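Local structure of xylanase 10C (Pseudomonas cellulosa, 1GNY) at residues 59-64 and 143-148; 83-88 and 122-127; 67-72 and 98-103. The protein cleaves internal linkages of the xylan backbone through its C-terminal domain, while the N-terminal module described here, CBM15, binds xylan and xylooligosaccharides. One frame throughout, in Å; residues are numbered along the deposited sequence.

Interaction 1 of 3, residues 59-64 and 143-148; sequences IAMVVN and KSVTIT. With NA (sodium ion), chain C.
A classic beta bulge interrupts the antiparallel ladder between strands 58-65 and 139-149 in the beta-sandwich of CBM15: Lys143 and Ser144 both face Val62. The short segments run 167° apart. Ala60 and Thr146 form a regular hydrogen-bonded pair, Ala60 N giving its hydrogen to Thr146 O at 2.8 Å and Thr146 N returning a bond to Ala60 O. At Val62 the pattern shifts. Val62 N still reaches Ser144 O at 3.0 Å, but Val62 O takes its hydrogen from Lys143 N at 2.8 Å. The extra residue fits because Lys143 has a nearly helical backbone (psi -37°), as expected at the first position of such a bulge.

Branched and flexible apolar residues suit the buried face. Ile59, Met61, Val145 and Ile147 lie side by side there, pointing the same way. Val145 serves two partners with its two methyls: CG1, anti to its backbone N (chi1 179°), meets Ile59 CG2 at 4.0 Å, while CG2 lies 3.9 Å from Met61 CG and also touches the sulfur. On the other, partly exposed face, the small hydroxyl residue Ser144 lays OG against Val62 CG2 at 3.3 Å. The Lys143 side chain passes obliquely over Val62, its CB nearest to CG1, and then leads off to a salt bridge between NZ and Asp105, which also accepts from Asn64 ND2. Asn64 OD1 binds the sodium ion at 2.4 Å.

Strand 58-65 is also bonded along its other edge to strand 106-111, through pairs such as Met61 with Leu108. The apolar face packs on the second sheet, Ile59 and Met61 against Ile78 of strand 75-82, and Val145 and Ile147 against Phe46 and Ile48 of strand 42-48.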
loop_
_atom_site.group_PDB
_atom_site.type_symbol
_atom_site.label_atom_id
_atom_site.label_comp_id
_atom_site.label_asym_id
_atom_site.label_seq_id
_atom_site.Cartn_x
_atom_site.Cartn_y
_atom_site.Cartn_z
ATOM N N ILE A 59 9.287 -0.725 1.232
ATOM C CA ILE A 59 8.146 -1.408 0.610
ATOM C C ILE A 59 8.219 -1.161 -0.892
ATOM O O ILE A 59 8.297 0.007 -1.322
ATOM C CB ILE A 59 6.801 -0.857 1.166
ATOM C CG1 ILE A 59 6.754 -0.977 2.693
ATOM C CG2 ILE A 59 5.606 -1.564 0.530
ATOM C CD1 ILE A 59 5.694 -0.111 3.318
ATOM N N ALA A 60 8.209 -2.223 -1.677
ATOM C CA ALA A 60 8.188 -2.084 -3.147
ATOM C C ALA A 60 6.952 -2.797 -3.681
ATOM O O ALA A 60 6.766 -3.998 -3.422
ATOM C CB ALA A 60 9.437 -2.655 -3.762
ATOM N N MET A 61 6.107 -2.068 -4.417
ATOM C CA MET A 61 4.903 -2.648 -5.015
ATOM C C MET A 61 4.962 -2.628 -6.534
ATOM O O MET A 61 5.263 -1.595 -7.093
ATOM C CB MET A 61 3.654 -1.876 -4.558
ATOM C CG MET A 61 3.434 -1.892 -3.096
ATOM S SD MET A 61 1.665 -1.578 -2.721
ATOM C CE MET A 61 1.767 -1.630 -0.958
ATOM N N VAL A 62 4.678 -3.750 -7.191
ATOM C CA VAL A 62 4.550 -3.730 -8.677
ATOM C C VAL A 62 3.057 -3.545 -8.906
ATOM O O VAL A 62 2.260 -4.378 -8.436
ATOM C CB VAL A 62 5.029 -4.995 -9.362
ATOM C CG1 VAL A 62 4.734 -4.939 -10.879
ATOM C CG2 VAL A 62 6.534 -5.196 -9.145
ATOM N N VAL A 63 2.680 -2.491 -9.625
ATOM C CA VAL A 63 1.259 -2.169 -9.862
ATOM C C VAL A 63 0.924 -1.935 -11.321
ATOM O O VAL A 63 1.815 -1.703 -12.122
ATOM C CB VAL A 63 0.783 -0.930 -9.055
ATOM C CG1 VAL A 63 1.065 -1.118 -7.577
ATOM C CG2 VAL A 63 1.461 0.374 -9.554
ATOM N N ASN A 64 -0.355 -2.054 -11.652
ATOM C CA ASN A 64 -0.859 -1.652 -12.965
ATOM C C ASN A 64 -2.055 -0.765 -12.752
ATOM O O ASN A 64 -2.998 -1.126 -12.007
ATOM C CB ASN A 64 -1.218 -2.818 -13.846
ATOM C CG ASN A 64 -1.495 -2.376 -15.284
ATOM O OD1 ASN A 64 -2.582 -1.917 -15.596
ATOM N ND2 ASN A 64 -0.460 -2.446 -16.156
ATOM N N LYS A 143 0.301 -6.430 -8.273
ATOM C CA LYS A 143 0.849 -7.749 -8.703
ATOM C C LYS A 143 1.720 -8.402 -7.616
ATOM O O LYS A 143 1.722 -9.636 -7.471
ATOM C CB LYS A 143 1.654 -7.603 -10.018
ATOM C CG LYS A 143 0.814 -7.189 -11.183
ATOM C CD LYS A 143 1.529 -7.357 -12.503
ATOM C CE LYS A 143 0.567 -7.504 -13.660
ATOM N NZ LYS A 143 1.330 -7.655 -14.937
ATOM N N SER A 144 2.472 -7.580 -6.893
ATOM C CA SER A 144 3.392 -8.065 -5.843
ATOM C C SER A 144 3.762 -6.956 -4.870
ATOM O O SER A 144 3.760 -5.760 -5.231
ATOM C CB SER A 144 4.685 -8.625 -6.466
ATOM O OG SER A 144 5.486 -7.594 -7.078
ATOM N N VAL A 145 4.098 -7.376 -3.649
ATOM C CA VAL A 145 4.600 -6.449 -2.625
ATOM C C VAL A 145 5.794 -7.115 -1.949
ATOM O O VAL A 145 5.682 -8.238 -1.472
ATOM C CB VAL A 145 3.553 -6.088 -1.557
ATOM C CG1 VAL A 145 4.125 -5.144 -0.520
ATOM C CG2 VAL A 145 2.297 -5.486 -2.206
ATOM N N THR A 146 6.939 -6.449 -1.959
ATOM C CA THR A 146 8.103 -7.003 -1.278
ATOM C C THR A 146 8.651 -5.984 -0.290
ATOM O O THR A 146 8.796 -4.789 -0.620
ATOM C CB THR A 146 9.156 -7.666 -2.210
ATOM O OG1 THR A 146 10.362 -6.933 -2.276
ATOM C CG2 THR A 146 8.707 -7.876 -3.574
ATOM N N ILE A 147 8.886 -6.445 0.935
ATOM C CA ILE A 147 9.350 -5.573 2.023
ATOM C C ILE A 147 10.759 -6.012 2.416
ATOM O O ILE A 147 10.950 -7.139 2.827
ATOM C CB ILE A 147 8.390 -5.583 3.218
ATOM C CG1 ILE A 147 6.992 -5.128 2.736
ATOM C CG2 ILE A 147 8.900 -4.677 4.342
ATOM C CD1 ILE A 147 5.880 -5.233 3.744
ATOM N N THR A 148 11.701 -5.095 2.316
ATOM C CA THR A 148 13.100 -5.372 2.679
ATOM C C THR A 148 13.416 -4.663 3.989
ATOM O O THR A 148 13.456 -3.440 4.040
ATOM C CB THR A 148 14.059 -4.935 1.578
ATOM O OG1 THR A 148 13.767 -5.654 0.371
ATOM C CG2 THR A 148 15.494 -5.353 1.880
HETATM NA NA NA C . -2.768 -0.335 -17.435
HETATM O O HOH W 1 -0.885 -1.690 -18.966
HETATM O O HOH W 2 -4.365 -0.795 -18.455
#

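Interaction 2 of 3, residues 83-88 and 122-127; sequences KEDWSK and TARDVQ. With XYP (beta-D-xylopyranose), chain B; XYP (beta-D-xylopyranose), chain D.
Gln127 and Trp86 meet in the xylan-binding site of this beta-sandwich module, where the turn after strand 75-82 lies against the start of strand 126-133. Gln127 sets out with CB 3.8 Å from Lys83 CG, the side chains crossing at about a right angle. Its CG stands anti to the backbone N (chi1 -178°), and the chain stays extended to CD, within 3.8 Å of Trp86 CZ3. At the tip, OE1 accepts from Arg14, while NE2 divides its hydrogens between Gln81 OE1 and the sugar; a primary amide suits this place because it donates and accepts at once. Trp86 offers an apolar surface to that xylose: C1 sits 4.2 Å above the ring plane, over its centre, and Glu84 N lies over the opposite face, offset toward the rim.

Nearby, Lys83 N donates to Asp125 O at 3.0 Å. Lys83 NZ is salt-bridged to Asp47 and Asp125 OD1 to Arg50, while water 3 joins NZ to OD2. Arg124 NH1 gives a longer, bent bond to Lys83 O, 29° out of the guanidinium plane. The nearly straight ligand bond runs from Gln127 NE2 to O2 of the chain B xylose, 3.0 Å long with 171° at the hydrogen.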
loop_
_atom_site.group_PDB
_atom_site.type_symbol
_atom_site.label_atom_id
_atom_site.label_comp_id
_atom_site.label_asym_id
_atom_site.label_seq_id
_atom_site.Cartn_x
_atom_site.Cartn_y
_atom_site.Cartn_z
ATOM N N LYS A 83 -2.258 -1.113 13.680
ATOM C CA LYS A 83 -3.643 -1.601 13.686
ATOM C C LYS A 83 -4.263 -1.325 15.014
ATOM O O LYS A 83 -3.699 -1.635 16.058
ATOM C CB LYS A 83 -3.755 -3.083 13.425
ATOM C CG LYS A 83 -3.818 -3.464 12.037
ATOM C CD LYS A 83 -4.427 -4.872 11.880
ATOM C CE LYS A 83 -5.860 -4.889 11.429
ATOM N NZ LYS A 83 -6.315 -6.277 11.222
ATOM N N GLU A 84 -5.417 -0.691 14.961
ATOM C CA GLU A 84 -6.146 -0.249 16.144
ATOM C C GLU A 84 -5.554 0.992 16.852
ATOM O O GLU A 84 -6.041 1.363 17.911
ATOM C CB GLU A 84 -6.327 -1.407 17.126
ATOM C CG GLU A 84 -7.758 -1.648 17.493
ATOM C CD GLU A 84 -8.560 -2.121 16.297
ATOM O OE1 GLU A 84 -8.314 -3.250 15.818
ATOM O OE2 GLU A 84 -9.400 -1.331 15.815
ATOM N N ASP A 85 -4.484 1.580 16.311
ATOM C CA ASP A 85 -3.947 2.890 16.769
ATOM C C ASP A 85 -3.660 3.657 15.483
ATOM O O ASP A 85 -2.547 4.116 15.226
ATOM C CB ASP A 85 -2.688 2.763 17.658
ATOM C CG ASP A 85 -2.407 4.035 18.502
ATOM O OD1 ASP A 85 -3.109 5.072 18.388
ATOM O OD2 ASP A 85 -1.457 4.113 19.303
ATOM N N TRP A 86 -4.738 3.816 14.721
ATOM C CA TRP A 86 -4.699 4.237 13.307
ATOM C C TRP A 86 -3.954 5.505 12.891
ATOM O O TRP A 86 -3.398 5.536 11.817
ATOM C CB TRP A 86 -6.118 4.304 12.756
ATOM C CG TRP A 86 -6.986 3.096 13.040
ATOM C CD1 TRP A 86 -8.052 3.045 13.876
ATOM C CD2 TRP A 86 -6.870 1.792 12.461
ATOM N NE1 TRP A 86 -8.646 1.807 13.828
ATOM C CE2 TRP A 86 -7.923 1.005 12.985
ATOM C CE3 TRP A 86 -5.986 1.207 11.549
ATOM C CZ2 TRP A 86 -8.115 -0.331 12.630
ATOM C CZ3 TRP A 86 -6.178 -0.104 11.196
ATOM C CH2 TRP A 86 -7.230 -0.868 11.739
ATOM N N SER A 87 -3.911 6.519 13.747
ATOM C CA SER A 87 -3.229 7.802 13.412
ATOM C C SER A 87 -1.688 7.727 13.382
ATOM O O SER A 87 -1.038 8.574 12.762
ATOM C CB SER A 87 -3.615 8.897 14.393
ATOM O OG SER A 87 -2.868 8.707 15.568
ATOM N N LYS A 88 -1.164 6.719 14.045
ATOM C CA LYS A 88 0.258 6.488 14.116
ATOM C C LYS A 88 0.687 5.692 12.877
ATOM O O LYS A 88 0.377 4.497 12.760
ATOM C CB LYS A 88 0.581 5.717 15.400
ATOM C CG LYS A 88 0.019 6.324 16.709
ATOM C CD LYS A 88 0.444 7.778 16.908
ATOM C CE LYS A 88 -0.205 8.433 18.140
ATOM N NZ LYS A 88 0.080 7.674 19.379
ATOM N N THR A 122 6.252 -4.425 19.506
ATOM C CA THR A 122 5.724 -5.800 19.688
ATOM C C THR A 122 4.217 -5.959 19.869
ATOM O O THR A 122 3.678 -7.053 19.656
ATOM C CB THR A 122 6.380 -6.472 20.922
ATOM O OG1 THR A 122 6.153 -5.655 22.074
ATOM C CG2 THR A 122 7.899 -6.568 20.782
ATOM N N ALA A 123 3.562 -4.888 20.276
ATOM C CA ALA A 123 2.136 -4.906 20.641
ATOM C C ALA A 123 1.109 -5.125 19.514
ATOM O O ALA A 123 0.099 -5.798 19.704
ATOM C CB ALA A 123 1.807 -3.606 21.386
ATOM N N ARG A 124 1.357 -4.542 18.353
ATOM C CA ARG A 124 0.330 -4.498 17.292
ATOM C C ARG A 124 0.742 -5.065 15.949
ATOM O O ARG A 124 1.906 -5.023 15.582
ATOM C CB ARG A 124 -0.060 -3.045 17.079
ATOM C CG ARG A 124 -0.602 -2.382 18.334
ATOM C CD ARG A 124 -0.919 -0.902 18.152
ATOM N NE ARG A 124 -1.463 -0.269 19.356
ATOM C CZ ARG A 124 -2.674 -0.479 19.879
ATOM N NH1 ARG A 124 -3.558 -1.303 19.303
ATOM N NH2 ARG A 124 -3.034 0.179 20.989
ATOM N N ASP A 125 -0.239 -5.576 15.217
ATOM C CA ASP A 125 -0.020 -5.905 13.817
ATOM C C ASP A 125 0.060 -4.538 13.118
ATOM O O ASP A 125 -0.448 -3.530 13.626
ATOM C CB ASP A 125 -1.184 -6.674 13.214
ATOM C CG ASP A 125 -1.355 -8.081 13.780
ATOM O OD1 ASP A 125 -0.355 -8.730 14.166
ATOM O OD2 ASP A 125 -2.497 -8.637 13.806
ATOM N N VAL A 126 0.716 -4.534 11.974
ATOM C CA VAL A 126 0.859 -3.308 11.167
ATOM C C VAL A 126 0.073 -3.513 9.877
ATOM O O VAL A 126 0.326 -4.476 9.124
ATOM C CB VAL A 126 2.317 -2.994 10.902
ATOM C CG1 VAL A 126 2.488 -1.835 9.915
ATOM C CG2 VAL A 126 2.989 -2.628 12.207
ATOM N N GLN A 127 -0.841 -2.576 9.624
ATOM C CA GLN A 127 -1.630 -2.559 8.392
ATOM C C GLN A 127 -0.880 -1.796 7.333
ATOM O O GLN A 127 -0.505 -0.645 7.576
ATOM C CB GLN A 127 -2.992 -1.922 8.612
ATOM C CG GLN A 127 -3.918 -1.888 7.393
ATOM C CD GLN A 127 -5.309 -1.417 7.775
ATOM O OE1 GLN A 127 -6.172 -2.252 8.091
ATOM N NE2 GLN A 127 -5.541 -0.105 7.697
HETATM C C1 XYP B . -9.890 2.188 9.414
HETATM C C2 XYP B . -8.904 2.111 8.259
HETATM C C3 XYP B . -7.701 3.017 8.510
HETATM C C4 XYP B . -8.157 4.409 8.957
HETATM C C5 XYP B . -9.154 4.257 10.088
HETATM O O2 XYP B . -8.429 0.776 8.109
HETATM O O3 XYP B . -6.908 3.120 7.338
HETATM O O4 XYP B . -7.022 5.107 9.416
HETATM O O5 XYP B . -10.258 3.464 9.708
HETATM C C1 XYP D . -6.907 6.500 9.101
HETATM C C2 XYP D . -6.465 7.219 10.362
HETATM C C3 XYP D . -6.295 8.689 10.026
HETATM C C4 XYP D . -5.327 8.857 8.874
HETATM C C5 XYP D . -5.805 7.998 7.726
HETATM O O2 XYP D . -7.455 7.083 11.379
HETATM O O3 XYP D . -5.712 9.387 11.112
HETATM O O4 XYP D . -5.319 10.227 8.479
HETATM O O5 XYP D . -5.984 6.632 8.127
HETATM O O HOH W 3 -5.033 -8.148 13.078
HETATM O O HOH W 4 0.494 1.474 19.962
#

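Interaction 3 of 3, residues 67-72 and 98-103; sequences AEFKAS and SELTAD. With NA (sodium ion), chain C.
Helix 67-72 packs against the loop 98-103 at the sodium-bearing end of the module, a helix-to-loop contact held by one lysine bond and small apolar touches, with Lys70 meeting Leu100, Ala67 meeting Ala102 and Phe69 meeting Leu100. Lysine suits its place because its long chain reaches from the helix to a backbone oxygen of the loop. CD and CE pass close to Leu100 O, and NZ donates to that oxygen at 2.8 Å, approaching 34° out of the carbonyl plane. The bend at chi2 (65°) turns CD toward the loop. A second carbonyl, Ser97 O, also accepts from NZ, so the ammonium is held by two backbone oxygens.

At the start of the helix the small alanines let the chains come close: Ala102 CB lies 3.7 Å from Ala67 N and 4.4 Å from Ala67 CB. Deeper in, Leu100 brings CD1 to the edge of the Phe69 ring, near its plane, 3.9 Å from CE1. The loop's shape is set partly by an ST turn, in which Thr101 OG1 accepts from Asp103 N at 3.0 Å. Between these residues, Ala102 turns its carbonyl oxygen to the sodium ion, 2.4 Å away.

The two buried side chains carry the contact into the sheets: Phe69 and Leu100 both rest on Leu76 of strand 75-82, and Leu100 also touches Leu106 of strand 106-111.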
loop_
_atom_site.group_PDB
_atom_site.type_symbol
_atom_site.label_atom_id
_atom_site.label_comp_id
_atom_site.label_asym_id
_atom_site.label_seq_id
_atom_site.Cartn_x
_atom_site.Cartn_y
_atom_site.Cartn_z
ATOM N N ALA A 67 -6.620 2.957 -17.406
ATOM C CA ALA A 67 -6.703 4.203 -18.190
ATOM C C ALA A 67 -7.603 5.256 -17.519
ATOM O O ALA A 67 -7.270 6.451 -17.467
ATOM C CB ALA A 67 -7.205 3.885 -19.603
ATOM N N GLU A 68 -8.745 4.809 -16.993
ATOM C CA GLU A 68 -9.643 5.716 -16.279
ATOM C C GLU A 68 -8.981 6.318 -15.030
ATOM O O GLU A 68 -9.226 7.479 -14.694
ATOM C CB GLU A 68 -10.945 5.000 -15.886
ATOM C CG GLU A 68 -11.932 4.842 -17.031
ATOM C CD GLU A 68 -13.136 3.975 -16.656
ATOM O OE1 GLU A 68 -13.069 3.200 -15.675
ATOM O OE2 GLU A 68 -14.180 4.070 -17.340
ATOM N N PHE A 69 -8.157 5.524 -14.332
ATOM C CA PHE A 69 -7.438 6.060 -13.162
ATOM C C PHE A 69 -6.442 7.137 -13.614
ATOM O O PHE A 69 -6.348 8.205 -13.002
ATOM C CB PHE A 69 -6.722 4.981 -12.337
ATOM C CG PHE A 69 -6.132 5.501 -11.034
ATOM C CD1 PHE A 69 -4.886 6.159 -10.991
ATOM C CD2 PHE A 69 -6.830 5.388 -9.857
ATOM C CE1 PHE A 69 -4.391 6.654 -9.792
ATOM C CE2 PHE A 69 -6.330 5.906 -8.671
ATOM C CZ PHE A 69 -5.122 6.542 -8.649
ATOM N N LYS A 70 -5.668 6.824 -14.643
ATOM C CA LYS A 70 -4.710 7.831 -15.150
ATOM C C LYS A 70 -5.460 9.128 -15.580
ATOM O O LYS A 70 -5.013 10.252 -15.241
ATOM C CB LYS A 70 -3.867 7.257 -16.291
ATOM C CG LYS A 70 -2.975 8.282 -17.023
ATOM C CD LYS A 70 -1.910 8.873 -16.159
ATOM C CE LYS A 70 -0.992 9.798 -16.994
ATOM N NZ LYS A 70 0.089 10.468 -16.169
ATOM N N ALA A 71 -6.593 8.971 -16.267
ATOM C CA ALA A 71 -7.406 10.134 -16.717
ATOM C C ALA A 71 -7.968 11.001 -15.571
ATOM O O ALA A 71 -8.108 12.231 -15.703
ATOM C CB ALA A 71 -8.555 9.699 -17.644
ATOM N N SER A 72 -8.210 10.373 -14.416
ATOM C CA SER A 72 -8.791 11.050 -13.257
ATOM C C SER A 72 -7.821 12.018 -12.569
ATOM O O SER A 72 -8.228 12.813 -11.733
ATOM C CB SER A 72 -9.278 10.031 -12.226
ATOM O OG SER A 72 -8.181 9.526 -11.468
ATOM N N SER A 98 1.289 12.524 -12.481
ATOM C CA SER A 98 2.288 12.841 -13.542
ATOM C C SER A 98 3.366 11.758 -13.748
ATOM O O SER A 98 3.887 11.585 -14.861
ATOM C CB SER A 98 2.940 14.210 -13.288
ATOM O OG SER A 98 3.652 14.231 -12.077
ATOM N N GLU A 99 3.632 10.983 -12.709
ATOM C CA GLU A 99 4.618 9.925 -12.763
ATOM C C GLU A 99 4.002 8.559 -13.034
ATOM O O GLU A 99 4.720 7.562 -13.127
ATOM C CB GLU A 99 5.414 9.929 -11.477
ATOM C CG GLU A 99 5.829 11.351 -11.052
ATOM C CD GLU A 99 6.671 12.074 -12.090
ATOM O OE1 GLU A 99 7.812 11.623 -12.342
ATOM O OE2 GLU A 99 6.204 13.088 -12.657
ATOM N N LEU A 100 2.693 8.492 -13.127
ATOM C CA LEU A 100 2.018 7.225 -13.466
ATOM C C LEU A 100 1.691 7.139 -14.958
ATOM O O LEU A 100 1.623 8.146 -15.683
ATOM C CB LEU A 100 0.739 7.104 -12.651
ATOM C CG LEU A 100 0.842 7.275 -11.112
ATOM C CD1 LEU A 100 -0.571 7.326 -10.499
ATOM C CD2 LEU A 100 1.675 6.178 -10.519
ATOM N N THR A 101 1.408 5.917 -15.383
ATOM C CA THR A 101 0.960 5.608 -16.739
ATOM C C THR A 101 0.069 4.369 -16.680
ATOM O O THR A 101 0.236 3.502 -15.798
ATOM C CB THR A 101 2.145 5.323 -17.696
ATOM O OG1 THR A 101 1.645 5.031 -19.018
ATOM C CG2 THR A 101 2.926 4.097 -17.298
ATOM N N ALA A 102 -0.858 4.300 -17.611
ATOM C CA ALA A 102 -1.667 3.094 -17.777
ATOM C C ALA A 102 -1.053 2.141 -18.815
ATOM O O ALA A 102 -1.578 1.021 -19.028
ATOM C CB ALA A 102 -3.060 3.473 -18.203
ATOM N N ASP A 103 0.034 2.545 -19.454
ATOM C CA ASP A 103 0.592 1.797 -20.597
ATOM C C ASP A 103 1.462 0.580 -20.255
ATOM O O ASP A 103 1.651 -0.313 -21.096
ATOM C CB ASP A 103 1.450 2.725 -21.456
ATOM C CG ASP A 103 0.683 3.857 -22.040
ATOM O OD1 ASP A 103 -0.502 3.666 -22.380
ATOM O OD2 ASP A 103 1.187 4.980 -22.233
HETATM NA NA NA C . -2.768 -0.335 -17.435
HETATM O O HOH W 2 -4.365 -0.795 -18.455
HETATM O O HOH W 1 -0.885 -1.690 -18.966
#

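Overall arrangement
The sodium ion ties interactions 1 and 3 together, whose centres are 18 Å apart: Asn64 comes from the first, Ala102 from the third, and Val65, the last residue of strand 58-65, adds a further ligand. Interaction 2 belongs to the opposite end of the module, its centre 32 Å from that of interaction 3 and their nearest atoms about 17 Å apart. It alone of the three touches the bound xylose units; in interaction 1 the side chain of Met61 is about 10 Å from that of the sugar-binding Gln127. Along the chain, interactions 2 and 3 both fall inside the loop closed by interaction 1.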